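Local coordinates for protein guanine nucleotide exchange factor SRM1 (PDB 3OF7) that promotes the exchange of GDP for GTP on the small GTPases GSP1 and GSP2, binds chromatin, and controls RNA metabolism and transport, at residues Q27-F32 against I434-C439; C40-G45 against K51-P56; P60-P63 against K68-S71; S389-Q394 against Y399-G404; V409-G412 against D417-V420. All coordinates share one frame; numbering follows the deposited sequence.

In the fold
All five contacts belong to one seven-bladed beta-propeller of the RCC1 type. Contacts 2 and 3 come first and lie in the first RCC1 repeat. Contacts 4 and 5 follow in series near the C-terminal end. Contact 1 spans them all. Strands 30-34 and 56-58 from the N-terminal end join 443-450 and 432-439 in one blade and so close the ring. Contact 3 is centred about 9 Å from contact 1, and a backbone hydrogen bond links Leu-29 and Ile-69. Contacts 4 and 5 have centres about 8 Å apart within one blade. Contacts 2 and 5 meet where Lys-54 bonds to Gly-412 and Arg-55, weakly, to Gly-410, so adjacent blades are joined.

Contact 1 of 5, residues Q27-F32 against I434-C439; sequences QPLDIF and IILVGC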
# COMPACT_ATOMS: atom_id res chain seq x y z
N GLN A 27 18.51 7.19 -4.88
CA GLN A 27 18.49 8.03 -6.07
C GLN A 27 17.13 8.67 -6.26
O GLN A 27 16.11 8.02 -6.02
CB GLN A 27 18.77 7.18 -7.32
CG GLN A 27 19.87 6.14 -7.19
CD GLN A 27 19.89 5.21 -8.39
OE1 GLN A 27 20.24 5.61 -9.49
NE2 GLN A 27 19.49 3.95 -8.18
N PRO A 28 17.10 9.94 -6.71
CA PRO A 28 15.82 10.54 -7.09
C PRO A 28 15.23 9.79 -8.29
O PRO A 28 15.98 9.20 -9.08
CB PRO A 28 16.19 11.99 -7.45
CG PRO A 28 17.64 11.91 -7.82
CD PRO A 28 18.22 10.87 -6.93
N LEU A 29 13.90 9.80 -8.40
CA LEU A 29 13.20 8.90 -9.31
C LEU A 29 12.40 9.61 -10.39
O LEU A 29 11.80 10.66 -10.13
CB LEU A 29 12.23 8.01 -8.51
CG LEU A 29 12.81 7.12 -7.40
CD1 LEU A 29 11.71 6.64 -6.45
CD2 LEU A 29 13.60 5.94 -7.98
N ASP A 30 12.37 9.03 -11.58
CA ASP A 30 11.31 9.33 -12.54
C ASP A 30 10.03 8.70 -11.97
O ASP A 30 10.03 7.53 -11.60
CB ASP A 30 11.61 8.70 -13.90
CG ASP A 30 12.71 9.43 -14.65
OD1 ASP A 30 12.88 10.66 -14.46
OD2 ASP A 30 13.40 8.76 -15.44
N ILE A 31 8.96 9.48 -11.88
CA ILE A 31 7.67 9.00 -11.37
C ILE A 31 6.70 8.77 -12.53
O ILE A 31 6.53 9.63 -13.39
CB ILE A 31 7.06 9.99 -10.34
CG1 ILE A 31 8.02 10.24 -9.16
CG2 ILE A 31 5.66 9.52 -9.84
CD1 ILE A 31 8.42 9.00 -8.37
N PHE A 32 6.06 7.60 -12.55
CA PHE A 32 5.09 7.24 -13.57
C PHE A 32 3.74 6.95 -12.93
O PHE A 32 3.69 6.35 -11.86
CB PHE A 32 5.54 5.98 -14.32
CG PHE A 32 6.88 6.12 -14.97
CD1 PHE A 32 6.99 6.63 -16.26
CD2 PHE A 32 8.03 5.76 -14.28
CE1 PHE A 32 8.24 6.78 -16.87
CE2 PHE A 32 9.28 5.90 -14.89
CZ PHE A 32 9.38 6.40 -16.17
N ILE A 434 12.85 -0.13 -12.46
CA ILE A 434 11.76 0.25 -11.54
C ILE A 434 12.18 -0.07 -10.11
O ILE A 434 12.61 -1.19 -9.83
CB ILE A 434 10.42 -0.46 -11.90
CG1 ILE A 434 9.94 -0.06 -13.32
CG2 ILE A 434 9.32 -0.16 -10.85
CD1 ILE A 434 9.71 1.46 -13.52
N ILE A 435 12.06 0.92 -9.23
CA ILE A 435 12.57 0.81 -7.85
C ILE A 435 11.42 0.69 -6.84
O ILE A 435 11.46 -0.16 -5.93
CB ILE A 435 13.49 2.01 -7.49
CG1 ILE A 435 14.60 2.22 -8.53
CG2 ILE A 435 14.10 1.87 -6.08
CD1 ILE A 435 15.53 1.04 -8.69
N LEU A 436 10.40 1.53 -7.00
CA LEU A 436 9.26 1.56 -6.07
C LEU A 436 7.95 1.45 -6.83
O LEU A 436 7.84 1.95 -7.95
CB LEU A 436 9.28 2.86 -5.25
CG LEU A 436 10.48 3.15 -4.34
CD1 LEU A 436 10.35 4.57 -3.75
CD2 LEU A 436 10.64 2.13 -3.21
N VAL A 437 6.97 0.78 -6.24
CA VAL A 437 5.62 0.72 -6.81
C VAL A 437 4.59 0.89 -5.71
O VAL A 437 4.85 0.54 -4.56
CB VAL A 437 5.33 -0.62 -7.54
CG1 VAL A 437 6.10 -0.68 -8.86
CG2 VAL A 437 5.65 -1.82 -6.65
N GLY A 438 3.43 1.42 -6.07
CA GLY A 438 2.31 1.60 -5.14
C GLY A 438 1.02 1.58 -5.93
O GLY A 438 1.03 1.87 -7.13
N CYS A 439 -0.08 1.23 -5.29
CA CYS A 439 -1.36 1.09 -5.99
C CYS A 439 -2.49 1.63 -5.13
O CYS A 439 -2.44 1.54 -3.90
CB CYS A 439 -1.66 -0.38 -6.29
SG CYS A 439 -0.41 -1.25 -7.25
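Leu-29 packs its two methyl groups against Ile-435 and Leu-436 at the closure of the beta-propeller. The N-terminal strand 30-34 and the C-terminal strand 432-439 belong to one four-stranded antiparallel sheet. They are not direct neighbours, because strand 443-450 runs between them. The contact is therefore made by side chains alone. Its tight part is small. Leu-29 holds CG anti to its carbonyl carbon (chi1 -59°), the setting from which its methyls reach both partners. Leu-29 CD2 lies 3.9 Å from Ile-435 CG1, and the two side chains meet at a slant. The other methyl, CD1, goes to Leu-436, whose side chain stands at about a right angle to that of Leu-29. Ile-435 and Leu-436 both face Gly-447 in a classic beta bulge. Leu-29 is buried, and both partners are partly exposed. The looser side is at exposed Gln-27, whose NE2 comes no nearer than 4.9 Å, to Ile-435 CD1. At the far end, Phe-32 CE2 stays 4.7 Å from Ile-434 CD1. The ring packs edge-to-face with His-432. Asp-30 hydrogen-bonds to His-432 and forms a salt bridge with Arg-64. The closest approach is methyl to methyl, Leu-29 CD1 to Leu-436 CD1, at 3.7 Å.

Contact 2 of 5, residues C40-G45 against K51-P56; sequences CELGLG and KEVKRP
Leu-42 and Leu-44 each hold CG beside the backbone N and anti to the carbonyl carbon, with chi1 of -65° in Leu-42. From these positions both leucines reach Val-53. With CG1 anti to the backbone N (chi1 170°), Val-53 CG2 is left anti to the carbonyl carbon, beside N, and it is the methyl that meets them both. Leu-42 CD1 lies 3.9 Å from Val-53 CG2, with the two side chains set at a slant. Leu-44 comes tip to tip, its CD1 lying 3.8 Å from the same CG2. Leu-42 CD1 also rests on the backbone of the other segment, 3.8 Å from Lys-51 C. Here the loop after strand 30-34 folds against the short strand 52-53 in the first RCC1 repeat of the beta-propeller. Cys-40 to Gly-43 form a type I turn, with a weak bond from Gly-43 N to Cys-40 O at 3.3 Å. Gly-43 has positive phi, a backbone that suits glycine. A CB on Gly-45 would collide with the carbonyl O of Leu-44. The side chains of Lys-51 and Glu-52 set out away from 40-45, and Glu-52 is exposed. Beyond the two segments, Leu-42 also touches Phe-443, and the carbonyl of Gly-43 accepts a hydrogen bond from the side chain of Asn-59.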
# COMPACT_ATOMS: atom_id res chain seq x y z
N CYS A 40 -8.90 12.82 -9.51
CA CYS A 40 -7.58 13.48 -9.52
C CYS A 40 -6.40 12.59 -9.10
O CYS A 40 -5.29 13.08 -8.89
CB CYS A 40 -7.59 14.78 -8.69
SG CYS A 40 -8.74 16.04 -9.35
N GLU A 41 -6.64 11.27 -9.01
CA GLU A 41 -5.63 10.34 -8.46
C GLU A 41 -4.32 10.27 -9.23
O GLU A 41 -3.27 9.98 -8.64
CB GLU A 41 -6.18 8.91 -8.35
CG GLU A 41 -7.42 8.74 -7.51
CD GLU A 41 -8.67 8.66 -8.37
OE1 GLU A 41 -8.86 9.56 -9.22
OE2 GLU A 41 -9.45 7.70 -8.19
N LEU A 42 -4.38 10.50 -10.54
CA LEU A 42 -3.22 10.31 -11.40
C LEU A 42 -2.18 11.41 -11.25
O LEU A 42 -1.01 11.19 -11.55
CB LEU A 42 -3.63 10.18 -12.88
CG LEU A 42 -4.47 8.96 -13.27
CD1 LEU A 42 -4.81 8.99 -14.76
CD2 LEU A 42 -3.76 7.65 -12.90
N GLY A 43 -2.60 12.58 -10.79
CA GLY A 43 -1.68 13.71 -10.64
C GLY A 43 -1.02 14.10 -11.94
O GLY A 43 0.13 14.53 -11.96
N LEU A 44 -1.75 13.94 -13.04
CA LEU A 44 -1.25 14.33 -14.35
C LEU A 44 -1.92 15.62 -14.84
O LEU A 44 -1.93 15.92 -16.04
CB LEU A 44 -1.42 13.18 -15.35
CG LEU A 44 -0.52 11.96 -15.12
CD1 LEU A 44 -0.97 10.78 -15.97
CD2 LEU A 44 0.96 12.26 -15.38
N GLY A 45 -2.47 16.38 -13.90
CA GLY A 45 -3.09 17.66 -14.21
C GLY A 45 -4.56 17.56 -14.60
O GLY A 45 -5.13 16.46 -14.61
N LYS A 51 -7.20 11.95 -17.37
CA LYS A 51 -7.88 11.30 -16.26
C LYS A 51 -8.12 9.80 -16.52
O LYS A 51 -8.71 9.09 -15.70
CB LYS A 51 -9.16 12.06 -15.85
CG LYS A 51 -10.37 11.90 -16.75
CD LYS A 51 -11.30 13.11 -16.61
CE LYS A 51 -12.77 12.72 -16.73
NZ LYS A 51 -13.21 11.89 -15.56
N GLU A 52 -7.63 9.32 -17.66
CA GLU A 52 -7.62 7.90 -17.99
C GLU A 52 -6.39 7.62 -18.84
O GLU A 52 -6.23 8.16 -19.94
CB GLU A 52 -8.91 7.50 -18.71
CG GLU A 52 -9.02 6.03 -19.06
CD GLU A 52 -10.25 5.73 -19.90
OE1 GLU A 52 -10.20 5.92 -21.13
OE2 GLU A 52 -11.26 5.30 -19.32
N VAL A 53 -5.50 6.79 -18.30
CA VAL A 53 -4.16 6.60 -18.84
C VAL A 53 -3.83 5.12 -18.76
O VAL A 53 -3.72 4.55 -17.68
CB VAL A 53 -3.13 7.49 -18.08
CG1 VAL A 53 -1.70 7.15 -18.46
CG2 VAL A 53 -3.40 8.98 -18.35
N LYS A 54 -3.69 4.48 -19.92
CA LYS A 54 -3.70 3.02 -19.99
C LYS A 54 -2.30 2.38 -19.93
O LYS A 54 -2.19 1.15 -19.92
CB LYS A 54 -4.48 2.56 -21.25
CG LYS A 54 -5.92 3.07 -21.27
CD LYS A 54 -6.64 2.74 -22.57
CE LYS A 54 -8.02 3.40 -22.59
NZ LYS A 54 -8.82 3.03 -23.82
N ARG A 55 -1.26 3.22 -19.90
CA ARG A 55 0.13 2.77 -19.78
C ARG A 55 0.89 3.75 -18.90
O ARG A 55 0.52 4.92 -18.85
CB ARG A 55 0.81 2.75 -21.17
CG ARG A 55 0.29 1.70 -22.14
CD ARG A 55 0.61 0.31 -21.66
NE ARG A 55 0.60 -0.67 -22.74
CZ ARG A 55 1.17 -1.87 -22.65
NH1 ARG A 55 1.79 -2.23 -21.52
NH2 ARG A 55 1.13 -2.71 -23.68
N PRO A 56 1.96 3.29 -18.20
CA PRO A 56 2.73 4.19 -17.35
C PRO A 56 3.13 5.48 -18.06
O PRO A 56 3.75 5.43 -19.13
CB PRO A 56 3.98 3.36 -17.00
CG PRO A 56 3.47 1.96 -17.00
CD PRO A 56 2.45 1.90 -18.12

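Contact 3 of 5, residues P60-P63 against K68-S71; sequences PFLP and KIIS
Leu-62 and Ile-69 supply the apolar part of this contact. Leu-62 CD2 lies 3.9 Å from Ile-69 CG1 and 4.1 Å from Ile-69 CD1. The CB of Leu-62 adds a third approach to the same CG1, so the isoleucine branch is met by the base and one methyl of the leucine. Ile-69 keeps CG1 anti to the carbonyl carbon (chi1 -60°), which turns that branch to the leucine. Both residues are buried. Ile-31 of strand 30-34 and Trp-89 of strand 88-92 touch both of them, which places the pair between two neighbouring blades of the beta-propeller.

The polar part is made by the backbone. Lys-68 N donates a weak hydrogen bond to Pro-63 O, 3.4 Å long and fairly straight at 161°. A water forms the second link. It donates to Leu-62 O at 3.0 Å and accepts from Ile-69 N at 2.9 Å. The side chains of Pro-63 and Lys-68 point away from the opposite segment. Lys-68 has positive phi and psi, an unusual backbone for a residue with a side chain, just before strand 69-74 begins.

Beside the packed aliphatic groups, the one direct bond between these segments is weak. The water satisfies Leu-62 O and Ile-69 N, a carbonyl and an amide of two buried residues that do not bond to each other.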
# COMPACT_ATOMS: atom_id res chain seq x y z
N PRO A 60 5.10 14.77 -15.39
CA PRO A 60 5.93 15.95 -15.65
C PRO A 60 5.94 16.96 -14.50
O PRO A 60 6.75 17.89 -14.52
CB PRO A 60 5.28 16.56 -16.90
CG PRO A 60 3.83 16.19 -16.79
CD PRO A 60 3.78 14.86 -16.04
N PHE A 61 5.07 16.77 -13.51
CA PHE A 61 5.03 17.67 -12.34
C PHE A 61 5.99 17.23 -11.23
O PHE A 61 6.14 17.91 -10.21
CB PHE A 61 3.59 17.78 -11.82
CG PHE A 61 2.62 18.26 -12.86
CD1 PHE A 61 2.65 19.59 -13.29
CD2 PHE A 61 1.71 17.39 -13.45
CE1 PHE A 61 1.78 20.05 -14.28
CE2 PHE A 61 0.82 17.84 -14.44
CZ PHE A 61 0.86 19.17 -14.84
N LEU A 62 6.64 16.09 -11.45
CA LEU A 62 7.60 15.54 -10.50
C LEU A 62 8.94 15.24 -11.19
O LEU A 62 9.45 14.12 -11.09
CB LEU A 62 7.04 14.26 -9.85
CG LEU A 62 5.71 14.44 -9.10
CD1 LEU A 62 5.06 13.08 -8.80
CD2 LEU A 62 5.92 15.24 -7.83
N PRO A 63 9.52 16.25 -11.87
CA PRO A 63 10.72 15.92 -12.64
C PRO A 63 11.87 15.52 -11.73
O PRO A 63 12.09 16.14 -10.70
CB PRO A 63 11.02 17.23 -13.40
CG PRO A 63 10.43 18.30 -12.56
CD PRO A 63 9.23 17.69 -11.87
N LYS A 68 12.87 15.77 -7.42
CA LYS A 68 13.77 14.82 -6.73
C LYS A 68 13.03 13.94 -5.72
O LYS A 68 13.43 13.80 -4.55
CB LYS A 68 14.95 15.54 -6.07
CG LYS A 68 15.80 16.37 -7.05
CD LYS A 68 16.96 17.06 -6.33
CE LYS A 68 17.87 17.79 -7.32
NZ LYS A 68 18.88 18.63 -6.61
N ILE A 69 11.96 13.32 -6.20
CA ILE A 69 11.17 12.40 -5.38
C ILE A 69 11.97 11.13 -5.08
O ILE A 69 12.55 10.52 -5.98
CB ILE A 69 9.84 12.04 -6.09
CG1 ILE A 69 9.01 13.31 -6.34
CG2 ILE A 69 9.06 10.98 -5.28
CD1 ILE A 69 8.75 14.19 -5.09
N ILE A 70 12.01 10.75 -3.80
CA ILE A 70 12.70 9.54 -3.36
C ILE A 70 11.80 8.52 -2.62
O ILE A 70 12.26 7.45 -2.24
CB ILE A 70 13.95 9.88 -2.49
CG1 ILE A 70 13.62 10.93 -1.43
CG2 ILE A 70 15.07 10.41 -3.38
CD1 ILE A 70 13.01 10.40 -0.16
N SER A 71 10.53 8.87 -2.41
CA SER A 71 9.57 7.94 -1.80
C SER A 71 8.16 8.36 -2.17
O SER A 71 7.92 9.52 -2.46
CB SER A 71 9.66 7.96 -0.27
OG SER A 71 9.01 6.81 0.30
O HOH W 1 11.27 13.06 -9.00

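Contact 4 of 5, residues S389-Q394 against Y399-G404; sequences SVAVAQ and YSWGFG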
# COMPACT_ATOMS: atom_id res chain seq x y z
N SER A 389 -2.70 -5.63 -8.71
CA SER A 389 -1.40 -5.67 -8.07
C SER A 389 -0.32 -5.34 -9.09
O SER A 389 -0.54 -5.47 -10.30
CB SER A 389 -1.12 -7.04 -7.46
OG SER A 389 -2.22 -7.51 -6.69
N VAL A 390 0.83 -4.92 -8.58
CA VAL A 390 2.01 -4.68 -9.38
C VAL A 390 3.20 -5.21 -8.58
O VAL A 390 3.37 -4.87 -7.41
CB VAL A 390 2.22 -3.18 -9.70
CG1 VAL A 390 3.48 -2.96 -10.56
CG2 VAL A 390 1.00 -2.58 -10.39
N ALA A 391 4.00 -6.06 -9.21
CA ALA A 391 5.24 -6.57 -8.60
C ALA A 391 6.45 -6.20 -9.45
O ALA A 391 6.34 -6.04 -10.67
CB ALA A 391 5.15 -8.08 -8.41
N VAL A 392 7.61 -6.06 -8.81
CA VAL A 392 8.83 -5.69 -9.53
C VAL A 392 9.80 -6.86 -9.51
O VAL A 392 10.20 -7.32 -8.44
CB VAL A 392 9.50 -4.45 -8.92
CG1 VAL A 392 10.74 -4.06 -9.75
CG2 VAL A 392 8.52 -3.29 -8.88
N ALA A 393 10.16 -7.34 -10.70
CA ALA A 393 11.11 -8.44 -10.82
C ALA A 393 12.48 -7.99 -10.34
O ALA A 393 12.76 -6.80 -10.28
CB ALA A 393 11.19 -8.93 -12.27
N GLN A 394 13.35 -8.94 -10.02
CA GLN A 394 14.70 -8.59 -9.56
C GLN A 394 15.42 -7.67 -10.57
O GLN A 394 16.17 -6.78 -10.17
CB GLN A 394 15.52 -9.84 -9.26
CG GLN A 394 15.08 -10.58 -7.99
CD GLN A 394 15.88 -11.85 -7.72
OE1 GLN A 394 16.53 -12.39 -8.61
NE2 GLN A 394 15.84 -12.32 -6.48
N TYR A 399 5.48 -6.05 -13.27
CA TYR A 399 4.50 -7.05 -13.70
C TYR A 399 3.20 -6.77 -12.98
O TYR A 399 3.20 -6.53 -11.78
CB TYR A 399 4.97 -8.47 -13.36
CG TYR A 399 6.13 -8.94 -14.21
CD1 TYR A 399 7.40 -8.39 -14.05
CD2 TYR A 399 5.95 -9.93 -15.19
CE1 TYR A 399 8.47 -8.81 -14.83
CE2 TYR A 399 7.03 -10.36 -15.98
CZ TYR A 399 8.28 -9.79 -15.79
OH TYR A 399 9.35 -10.19 -16.55
N SER A 400 2.09 -6.82 -13.71
CA SER A 400 0.80 -6.49 -13.12
C SER A 400 -0.26 -7.54 -13.46
O SER A 400 -0.11 -8.31 -14.42
CB SER A 400 0.34 -5.11 -13.60
OG SER A 400 0.20 -5.10 -15.01
N TRP A 401 -1.32 -7.55 -12.67
CA TRP A 401 -2.44 -8.45 -12.89
C TRP A 401 -3.64 -8.02 -12.05
O TRP A 401 -3.52 -7.16 -11.16
CB TRP A 401 -2.06 -9.90 -12.57
CG TRP A 401 -1.78 -10.20 -11.11
CD1 TRP A 401 -2.62 -10.81 -10.22
CD2 TRP A 401 -0.56 -9.94 -10.39
NE1 TRP A 401 -2.01 -10.95 -9.00
CE2 TRP A 401 -0.75 -10.42 -9.07
CE3 TRP A 401 0.66 -9.34 -10.73
CZ2 TRP A 401 0.25 -10.32 -8.09
CZ3 TRP A 401 1.65 -9.24 -9.75
CH2 TRP A 401 1.44 -9.73 -8.44
N GLY A 402 -4.79 -8.63 -12.34
CA GLY A 402 -6.00 -8.36 -11.60
C GLY A 402 -7.05 -7.64 -12.43
O GLY A 402 -7.10 -7.79 -13.65
N PHE A 403 -7.88 -6.86 -11.74
CA PHE A 403 -9.00 -6.15 -12.35
C PHE A 403 -8.51 -5.19 -13.44
O PHE A 403 -7.62 -4.38 -13.20
CB PHE A 403 -9.73 -5.39 -11.25
CG PHE A 403 -11.03 -4.75 -11.69
CD1 PHE A 403 -11.28 -3.42 -11.42
CD2 PHE A 403 -12.00 -5.50 -12.35
CE1 PHE A 403 -12.49 -2.82 -11.81
CE2 PHE A 403 -13.22 -4.93 -12.73
CZ PHE A 403 -13.46 -3.58 -12.47
N GLY A 404 -9.10 -5.30 -14.63
CA GLY A 404 -8.60 -4.56 -15.79
C GLY A 404 -9.41 -3.36 -16.24
O GLY A 404 -8.92 -2.54 -17.02
O HOH W 2 -4.21 -8.41 -8.33
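Trp-401 O is gripped by two donors. Ser-389 N reaches it at 3.0 Å, nearly in line with the carbonyl bond. A water donates to it at 3.2 Å and accepts from Ser-389 OG at 2.7 Å. Trp-401 N bonds to Ser-389 O, the donor tilted 30° from the carbonyl plane. Ala-391 and Tyr-399 form a shorter pair of bonds, with Ala-391 N lying 2.7 Å from Tyr-399 O. This is the antiparallel hairpin 388-393 and 398-402 in a propeller blade, crossing from the sixth RCC1 repeat to the seventh. Val-390 and Ser-400 are the non-hydrogen-bonded pair between the two, and Ser-400 OG bonds to the carbonyl of Val-409. On the other face, the indole of Trp-401 folds back over strand 388-393, CG lying between backbone N and carbonyl carbon (chi1 67°). Ser-389 CB sits over one face of the six-membered ring, 3.8 Å from its centroid, in a CH-pi contact. Ala-391 CB meets the ring at its edge, 3.9 Å from Trp-401 CZ3. A serine in place of Trp-401 would probably leave Ser-389 CB without the ring it packs against and Ala-391 CB without its edge neighbour, opening a gap. Ala-393 CB lies 3.7 Å from Tyr-399 CE1.

Contact 5 of 5, residues V409-G412 against D417-V420; sequences VGLG and DTEV
Thr-418 carries the second segment's side of this contact, meeting Leu-411 and, more loosely, Val-409. Asp-417 comes first in the sequence. Its side chain points away from 409-412 and accepts a hydrogen bond from the backbone N of Gly-404, and it also touches Phe-403. Next is Thr-418, at the start of the short strand 418-419. Its side chain turns toward the loop, and both of its branches meet one leucine methyl. Thr-418 OG1 lies 3.4 Å from Leu-411 CD1, and Thr-418 CG2 lies 3.7 Å from the same atom. The threonine CB is only a little farther, at 4.0 Å. OG1 is anti to the carbonyl carbon (chi1 -60°) while CG2 is anti to the backbone N; this setting presents both branches to Leu-411 CD1. On the loop side Val-409 comes in at a slant, its CG2 lying 4.1 Å from Thr-418 OG1. These approaches are van der Waals contacts. The backbone of Thr-418 is held by a hydrogen bond to Gly-402. Glu-419 follows; its carboxylate accepts from the backbone N of Lys-349. At Val-420 the chain turns a corner, and its carbonyl accepts from the side chain of Thr-422.

Two glycines shape the loop itself. Gly-410 has positive phi, and at Gly-412 a side chain would strike the carbonyl O of Leu-411. Gly-412 also bonds to the backbone of Lys-54. The loop between strands 398-402 and 418-419 folds back on the latter, next to the blade strand 421-423, in the seventh RCC1 repeat of the beta-propeller.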
# COMPACT_ATOMS: atom_id res chain seq x y z
N VAL A 409 -3.69 -1.85 -14.28
CA VAL A 409 -2.62 -2.79 -14.58
C VAL A 409 -1.62 -2.24 -15.61
O VAL A 409 -0.51 -2.75 -15.73
CB VAL A 409 -3.14 -4.20 -14.99
CG1 VAL A 409 -3.92 -4.84 -13.84
CG2 VAL A 409 -4.01 -4.12 -16.26
N GLY A 410 -2.03 -1.19 -16.34
CA GLY A 410 -1.16 -0.52 -17.33
C GLY A 410 -0.76 -1.43 -18.48
O GLY A 410 0.39 -1.39 -18.96
N LEU A 411 -1.69 -2.25 -18.93
CA LEU A 411 -1.39 -3.21 -20.00
C LEU A 411 -2.04 -2.83 -21.34
O LEU A 411 -2.15 -3.66 -22.25
CB LEU A 411 -1.74 -4.64 -19.55
CG LEU A 411 -0.86 -5.16 -18.39
CD1 LEU A 411 -1.39 -6.47 -17.82
CD2 LEU A 411 0.61 -5.32 -18.81
N GLY A 412 -2.46 -1.58 -21.46
CA GLY A 412 -2.98 -1.06 -22.72
C GLY A 412 -4.50 -1.05 -22.85
O GLY A 412 -5.21 -1.13 -21.84
N ASP A 417 -9.87 -8.54 -17.36
CA ASP A 417 -8.97 -8.81 -16.24
C ASP A 417 -7.75 -9.60 -16.68
O ASP A 417 -7.83 -10.40 -17.62
CB ASP A 417 -9.71 -9.55 -15.12
CG ASP A 417 -10.93 -8.80 -14.62
OD1 ASP A 417 -10.97 -7.55 -14.72
OD2 ASP A 417 -11.86 -9.46 -14.12
N THR A 418 -6.61 -9.35 -16.02
CA THR A 418 -5.35 -10.01 -16.34
C THR A 418 -5.10 -11.13 -15.34
O THR A 418 -4.96 -10.89 -14.13
CB THR A 418 -4.17 -9.01 -16.37
OG1 THR A 418 -4.41 -8.01 -17.38
CG2 THR A 418 -2.86 -9.72 -16.67
N GLU A 419 -5.02 -12.36 -15.85
CA GLU A 419 -5.06 -13.57 -15.02
C GLU A 419 -3.80 -13.86 -14.20
O GLU A 419 -3.89 -14.34 -13.07
CB GLU A 419 -5.42 -14.79 -15.87
CG GLU A 419 -5.76 -16.02 -15.05
CD GLU A 419 -6.30 -17.16 -15.90
OE1 GLU A 419 -5.95 -17.21 -17.10
OE2 GLU A 419 -7.07 -17.99 -15.38
N VAL A 420 -2.63 -13.60 -14.78
CA VAL A 420 -1.36 -13.90 -14.13
C VAL A 420 -0.45 -12.68 -14.26
O VAL A 420 -0.68 -11.83 -15.12
CB VAL A 420 -0.65 -15.14 -14.76
CG1 VAL A 420 -1.44 -16.42 -14.46
CG2 VAL A 420 -0.46 -14.96 -16.28